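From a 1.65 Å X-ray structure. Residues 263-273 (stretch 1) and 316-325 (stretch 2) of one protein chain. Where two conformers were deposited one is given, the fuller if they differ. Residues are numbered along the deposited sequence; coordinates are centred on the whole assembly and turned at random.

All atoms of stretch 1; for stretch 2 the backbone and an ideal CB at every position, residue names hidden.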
ATOM      1  N   SER A 263      11.325  11.732  -1.177  0.50 13.07           N
ATOM      2  CA  SER A 263      12.153  10.956  -0.252  0.50 14.13           C
ATOM      3  C   SER A 263      11.492   9.639   0.157  0.50 13.09           C
ATOM      4  O   SER A 263      12.180   8.693   0.553  0.50 14.00           O
ATOM      5  CB  SER A 263      12.502  11.781   0.994  0.50 17.90           C
ATOM      6  OG  SER A 263      13.255  12.935   0.653  0.50 20.48           O
ATOM      7  N   PHE A 264      10.164   9.582   0.062  1.00 11.09           N
ATOM      8  CA  PHE A 264       9.408   8.385   0.404  1.00 11.60           C
ATOM      9  C   PHE A 264       9.083   7.566  -0.831  1.00 12.03           C
ATOM     10  O   PHE A 264       8.405   6.548  -0.737  1.00 15.32           O
ATOM     11  CB  PHE A 264       8.086   8.747   1.091  1.00 12.47           C
ATOM     12  CG  PHE A 264       8.217   9.050   2.556  1.00 11.80           C
ATOM     13  CD1 PHE A 264       7.961   8.062   3.501  1.00 12.15           C
ATOM     14  CD2 PHE A 264       8.539  10.320   2.990  1.00 12.60           C
ATOM     15  CE1 PHE A 264       8.045   8.332   4.853  1.00 10.40           C
ATOM     16  CE2 PHE A 264       8.629  10.602   4.344  1.00 13.18           C
ATOM     17  CZ  PHE A 264       8.393   9.608   5.280  1.00 11.61           C
ATOM     18  N   GLY A 265       9.540   8.009  -1.991  1.00 13.19           N
ATOM     19  CA  GLY A 265       9.388   7.185  -3.174  1.00 14.70           C
ATOM     20  C   GLY A 265       8.470   7.712  -4.256  1.00 13.42           C
ATOM     21  O   GLY A 265       8.361   7.101  -5.321  1.00 13.00           O
ATOM     22  N   PHE A 266       7.811   8.839  -4.010  1.00 11.49           N
ATOM     23  CA  PHE A 266       7.005   9.440  -5.066  1.00  9.24           C
ATOM     24  C   PHE A 266       7.893   9.893  -6.230  1.00 12.73           C
ATOM     25  O   PHE A 266       9.023  10.352  -6.032  1.00 13.84           O
ATOM     26  CB  PHE A 266       6.138  10.583  -4.507  1.00 10.36           C
ATOM     27  CG  PHE A 266       4.974  10.101  -3.683  1.00 10.32           C
ATOM     28  CD1 PHE A 266       5.165   9.663  -2.384  1.00 10.59           C
ATOM     29  CD2 PHE A 266       3.695  10.054  -4.222  1.00 12.73           C
ATOM     30  CE1 PHE A 266       4.108   9.198  -1.619  1.00 12.69           C
ATOM     31  CE2 PHE A 266       2.621   9.597  -3.468  1.00 13.78           C
ATOM     32  CZ  PHE A 266       2.820   9.160  -2.163  1.00 10.87           C
ATOM     33  N   ASN A 267       7.377   9.740  -7.451  1.00 11.83           N
ATOM     34  CA  ASN A 267       8.099  10.086  -8.680  1.00 13.50           C
ATOM     35  C   ASN A 267       9.360   9.268  -8.910  1.00 14.92           C
ATOM     36  O   ASN A 267      10.258   9.702  -9.639  1.00 17.70           O
ATOM     37  CB  ASN A 267       8.427  11.578  -8.760  1.00 15.05           C
ATOM     38  CG  ASN A 267       7.188  12.445  -8.834  1.00 16.78           C
ATOM     39  OD1 ASN A 267       6.132  12.007  -9.296  1.00 17.00           O
ATOM     40  ND2 ASN A 267       7.320  13.688  -8.407  1.00 17.39           N
ATOM     41  N   LYS A 268       9.421   8.095  -8.290  1.00 17.89           N
ATOM     42  CA  LYS A 268      10.503   7.145  -8.544  1.00 22.20           C
ATOM     43  C   LYS A 268       9.922   5.862  -9.132  1.00 19.65           C
ATOM     44  O   LYS A 268       8.885   5.381  -8.701  1.00 22.38           O
ATOM     45  CB  LYS A 268      11.234   6.804  -7.247  1.00 26.58           C
ATOM     46  CG  LYS A 268      11.725   7.999  -6.455  1.00 32.91           C
ATOM     47  CD  LYS A 268      12.891   8.694  -7.137  1.00 41.51           C
ATOM     48  CE  LYS A 268      13.350   9.890  -6.323  1.00 47.05           C
ATOM     49  NZ  LYS A 268      13.525   9.524  -4.890  1.00 50.28           N
ATOM     50  N   GLU A 269      10.592   5.315 -10.136  1.00 35.83           N
ATOM     51  CA  GLU A 269      10.200   4.013 -10.636  1.00 42.10           C
ATOM     52  C   GLU A 269      10.786   2.974  -9.698  1.00 40.61           C
ATOM     53  O   GLU A 269      11.997   2.886  -9.521  1.00 42.41           O
ATOM     54  CB  GLU A 269      10.661   3.808 -12.080  1.00 53.45           C
ATOM     55  CG  GLU A 269       9.692   4.397 -13.105  1.00 61.08           C
ATOM     56  CD  GLU A 269      10.306   4.554 -14.484  1.00 67.80           C
ATOM     57  OE1 GLU A 269      11.030   5.550 -14.703  1.00 69.97           O
ATOM     58  OE2 GLU A 269      10.061   3.686 -15.350  1.00 69.54           O
ATOM     59  N   ILE A 270       9.908   2.223  -9.058  1.00 35.39           N
ATOM     60  CA  ILE A 270      10.345   1.214  -8.113  1.00 33.05           C
ATOM     61  C   ILE A 270      10.246  -0.148  -8.771  1.00 27.69           C
ATOM     62  O   ILE A 270       9.209  -0.513  -9.316  1.00 31.80           O
ATOM     63  CB  ILE A 270       9.536   1.298  -6.812  1.00 35.90           C
ATOM     64  CG1 ILE A 270       9.998   2.530  -6.021  1.00 38.36           C
ATOM     65  CG2 ILE A 270       9.703   0.025  -5.982  1.00 36.82           C
ATOM     66  CD1 ILE A 270       8.937   3.140  -5.132  1.00 38.94           C
ATOM     67  N   ASP A 271      11.354  -0.881  -8.744  1.00 16.30           N
ATOM     68  CA  ASP A 271      11.441  -2.181  -9.378  1.00 17.82           C
ATOM     69  C   ASP A 271      10.557  -3.178  -8.617  1.00 18.88           C
ATOM     70  O   ASP A 271      10.587  -3.228  -7.386  1.00 21.05           O
ATOM     71  CB  ASP A 271      12.905  -2.622  -9.347  1.00 23.08           C
ATOM     72  CG  ASP A 271      13.174  -3.862 -10.178  1.00 34.46           C
ATOM     73  OD1 ASP A 271      12.456  -4.108 -11.171  1.00 37.30           O
ATOM     74  OD2 ASP A 271      14.131  -4.585  -9.836  1.00 43.00           O
ATOM     75  N   PHE A 272       9.763  -3.955  -9.346  1.00 18.77           N
ATOM     76  CA  PHE A 272       8.882  -4.943  -8.718  1.00 16.21           C
ATOM     77  C   PHE A 272       8.501  -5.977  -9.778  1.00 16.01           C
ATOM     78  O   PHE A 272       8.387  -5.639 -10.960  1.00 19.86           O
ATOM     79  CB  PHE A 272       7.645  -4.246  -8.107  1.00 14.88           C
ATOM     80  CG  PHE A 272       6.935  -5.066  -7.060  1.00 14.18           C
ATOM     81  CD1 PHE A 272       7.571  -5.397  -5.865  1.00 11.65           C
ATOM     82  CD2 PHE A 272       5.633  -5.497  -7.260  1.00 14.18           C
ATOM     83  CE1 PHE A 272       6.932  -6.155  -4.911  1.00 13.62           C
ATOM     84  CE2 PHE A 272       4.989  -6.251  -6.300  1.00 12.36           C
ATOM     85  CZ  PHE A 272       5.629  -6.585  -5.129  1.00 14.23           C
ATOM     86  N   PRO A 273       8.341  -7.252  -9.376  1.00 16.27           N
ATOM     87  CA  PRO A 273       8.039  -8.274 -10.388  1.00 19.86           C
ATOM     88  C   PRO A 273       6.652  -8.121 -11.007  1.00 18.79           C
ATOM     89  O   PRO A 273       6.435  -8.578 -12.125  1.00 22.35           O
ATOM     90  CB  PRO A 273       8.149  -9.593  -9.610  1.00 18.35           C
ATOM     91  CG  PRO A 273       8.009  -9.212  -8.174  1.00 18.31           C
ATOM     92  CD  PRO A 273       8.643  -7.851  -8.065  1.00 16.53           C
ATOM     93  N   UNK A 316      -1.268  15.210  -7.724  1.00 13.59           N
ATOM     94  CA  UNK A 316      -0.798  14.281  -6.718  1.00 10.04           C
ATOM     95  C   UNK A 316      -1.101  14.817  -5.347  1.00 10.36           C
ATOM     96  O   UNK A 316      -1.488  15.976  -5.217  1.00 12.92           O
ATOM     97  CB  UNK A 316       0.701  14.015  -6.872  1.00 10.04           C
ATOM     98  N   UNK A 317      -0.889  13.996  -4.321  1.00 11.58           N
ATOM     99  CA  UNK A 317      -0.315  12.647  -4.458  1.00  8.55           C
ATOM    100  C   UNK A 317      -1.269  11.588  -5.009  1.00 11.56           C
ATOM    101  O   UNK A 317      -2.470  11.610  -4.727  1.00 11.03           O
ATOM    102  CB  UNK A 317       0.193  12.179  -3.093  1.00  8.55           C
ATOM    103  N   UNK A 318      -0.721  10.682  -5.812  1.00 10.55           N
ATOM    104  CA  UNK A 318      -1.436   9.473  -6.212  1.00  8.65           C
ATOM    105  C   UNK A 318      -0.480   8.338  -5.912  1.00  8.39           C
ATOM    106  O   UNK A 318       0.690   8.388  -6.293  1.00 11.28           O
ATOM    107  CB  UNK A 318      -1.864   9.497  -7.681  1.00  8.65           C
ATOM    108  N   UNK A 319      -0.972   7.305  -5.247  1.00  8.86           N
ATOM    109  CA  UNK A 319      -0.065   6.271  -4.784  1.00  9.22           C
ATOM    110  C   UNK A 319      -0.661   4.896  -4.978  1.00  7.99           C
ATOM    111  O   UNK A 319      -1.883   4.731  -4.948  1.00  9.89           O
ATOM    112  CB  UNK A 319       0.289   6.488  -3.311  1.00  9.22           C
ATOM    113  N   UNK A 320       0.211   3.904  -5.118  1.00  8.05           N
ATOM    114  CA  UNK A 320      -0.252   2.521  -5.022  1.00 10.44           C
ATOM    115  C   UNK A 320      -0.396   2.119  -3.565  1.00 11.30           C
ATOM    116  O   UNK A 320       0.153   2.765  -2.685  1.00  8.75           O
ATOM    117  CB  UNK A 320       0.709   1.574  -5.743  1.00 10.44           C
ATOM    118  N   UNK A 321      -1.120   1.034  -3.300  1.00 10.21           N
ATOM    119  CA  UNK A 321      -1.230   0.549  -1.927  1.00  9.27           C
ATOM    120  C   UNK A 321       0.150   0.086  -1.446  1.00 10.60           C
ATOM    121  O   UNK A 321       0.529   0.286  -0.288  1.00 10.11           O
ATOM    122  CB  UNK A 321      -2.251  -0.586  -1.829  1.00  9.27           C
ATOM    123  N   UNK A 322       0.923  -0.494  -2.363  1.00  9.87           N
ATOM    124  CA  UNK A 322       2.301  -0.879  -2.062  1.00 12.08           C
ATOM    125  C   UNK A 322       3.131   0.322  -1.611  1.00  6.97           C
ATOM    126  O   UNK A 322       3.863   0.233  -0.616  1.00  9.71           O
ATOM    127  CB  UNK A 322       2.947  -1.531  -3.286  1.00 12.08           C
ATOM    128  N   UNK A 323       2.989   1.451  -2.315  1.00  7.63           N
ATOM    129  CA  UNK A 323       3.705   2.664  -1.933  1.00  8.67           C
ATOM    130  C   UNK A 323       3.293   3.116  -0.531  1.00  7.92           C
ATOM    131  O   UNK A 323       4.143   3.498   0.270  1.00 10.24           O
ATOM    132  CB  UNK A 323       3.446   3.779  -2.948  1.00  8.67           C
ATOM    133  N   UNK A 324       2.003   3.069  -0.225  1.00  8.87           N
ATOM    134  CA  UNK A 324       1.580   3.478   1.115  1.00 10.31           C
ATOM    135  C   UNK A 324       2.081   2.537   2.203  1.00 10.24           C
ATOM    136  O   UNK A 324       2.376   2.961   3.311  1.00  9.98           O
ATOM    137  CB  UNK A 324       0.053   3.561   1.176  1.00 10.31           C
ATOM    138  N   UNK A 325       2.211   1.254   1.886  1.00  7.43           N
ATOM    139  CA  UNK A 325       2.814   0.328   2.821  1.00  7.95           C
ATOM    140  C   UNK A 325       4.284   0.682   3.014  1.00  9.38           C
ATOM    141  O   UNK A 325       4.782   0.643   4.130  1.00 10.24           O
ATOM    142  CB  UNK A 325       2.660  -1.114   2.333  1.00  7.95           C
TER

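Position 316 is extended, with phi/psi of -169/171°, and nothing of stretch 1 comes within 5.5 Å of its ideal CB; the contact sets no demand here, and the residue is Gly316. At 317 the ideal CB lies 3.6 Å from Phe266 CE2, so a compact apolar group would suit. The peptide bond before this position is cis, which strongly favours proline, and phi of -76° agrees. The residue is Pro317, whose CB packs 3.8 Å from Phe266 CE2.

Position 318 directs its CA-to-CB bond away from stretch 1, leaving the side chain unconstrained by it; many residues would fit. It is Gln318, which meets stretch 1 through its backbone, with O 3.6 Å from Phe266 CE2. At 319 the bond points sideways and the ideal CB is already 3.9 Å from Phe266 CZ. A small apolar residue meets the ring without further reach, and Ala319 does so.

Position 320 is out of reach of stretch 1, but it directly precedes a helix whose first amides lack acceptors from a preceding turn. Serine, threonine, aspartate or asparagine would serve as N-cap. Thr320 fills the role: its OG1, with chi1 in p, accepts a hydrogen bond from the backbone N of position 323, N to OG1 3.0 Å. Position 321 is also out of reach; it is Val321.

Position 322 points toward stretch 1, but its ideal CB has nothing there within 5.5 Å. A longer apolar side chain could bridge the gap to the ring of Phe272, and leucine, isoleucine or methionine are all plausible. Leu322 places CD2 3.9 Å from the centroid of the Phe272 ring, almost exactly on the ring normal, a CH-pi contact over one face.

Position 323 also points toward stretch 1, its ideal CB 5.5 Å from Phe266 CZ. Beyond lie the carbonyl of Phe264 and side-chain-free Gly265, so a long polar side chain, most obviously a donor such as glutamine, has room to extend. The residue is Glu323. Its OE2 lies 2.7 Å from Phe264 O and 3.6 Å from Phe266 CE1. OE1 finds no polar partner; a CB on Gly265 would clash with it at 2.9 Å.

At 324 the CA-to-CB bond points away, so only a long, flexible side chain could turn back. Met324, present as selenomethionine, does so with all three chi angles in m, bringing SE 4.3 Å from Phe266 CZ at the ring edge. Position 325 is out of reach; it is Ala325.

Stretch 2, residues 316-325: GPQATVLEMA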
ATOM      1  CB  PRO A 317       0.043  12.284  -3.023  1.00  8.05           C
ATOM      2  CG  PRO A 317      -0.946  13.072  -2.183  1.00  8.48           C
ATOM      3  CD  PRO A 317      -1.106  14.368  -2.908  1.00  8.58           C
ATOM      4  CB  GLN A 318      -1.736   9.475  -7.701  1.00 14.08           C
ATOM      5  CG  GLN A 318      -2.527  10.679  -8.162  1.00 15.14           C
ATOM      6  CD  GLN A 318      -2.828  10.618  -9.640  1.00 19.05           C
ATOM      7  OE1 GLN A 318      -2.427  11.494 -10.409  1.00 23.11           O
ATOM      8  NE2 GLN A 318      -3.538   9.581 -10.051  1.00 16.67           N
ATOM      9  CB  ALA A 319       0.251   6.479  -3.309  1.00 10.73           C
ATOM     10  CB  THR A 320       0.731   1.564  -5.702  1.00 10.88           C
ATOM     11  OG1 THR A 320       2.027   1.696  -5.110  1.00 11.05           O
ATOM     12  CG2 THR A 320       0.825   1.867  -7.170  1.00 12.32           C
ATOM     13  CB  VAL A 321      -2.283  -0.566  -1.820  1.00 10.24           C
ATOM     14  CG1 VAL A 321      -2.400  -1.062  -0.372  1.00 12.93           C
ATOM     15  CG2 VAL A 321      -3.621  -0.035  -2.327  1.00 11.41           C
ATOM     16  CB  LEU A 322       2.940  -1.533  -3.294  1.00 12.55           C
ATOM     17  CG  LEU A 322       4.414  -1.903  -3.172  1.00 12.25           C
ATOM     18  CD1 LEU A 322       4.660  -2.876  -2.005  1.00 11.90           C
ATOM     19  CD2 LEU A 322       4.933  -2.497  -4.482  1.00 14.32           C
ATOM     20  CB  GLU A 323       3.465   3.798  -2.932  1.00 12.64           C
ATOM     21  CG  GLU A 323       3.909   5.176  -2.438  1.00 13.48           C
ATOM     22  CD  GLU A 323       5.421   5.299  -2.222  1.00 17.83           C
ATOM     23  OE1 GLU A 323       6.206   4.675  -2.968  1.00 24.17           O
ATOM     24  OE2 GLU A 323       5.828   6.031  -1.293  1.00 16.28           O
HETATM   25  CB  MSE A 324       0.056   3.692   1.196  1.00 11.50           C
HETATM   26  CG  MSE A 324      -0.441   4.782   0.261  1.00 10.95           C
HETATM   27 SE   MSE A 324       0.587   6.452   0.370  0.76 18.05          SE
HETATM   28  CE  MSE A 324       0.335   6.844   2.267  1.00 17.28           C
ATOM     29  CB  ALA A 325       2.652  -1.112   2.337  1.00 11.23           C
TER
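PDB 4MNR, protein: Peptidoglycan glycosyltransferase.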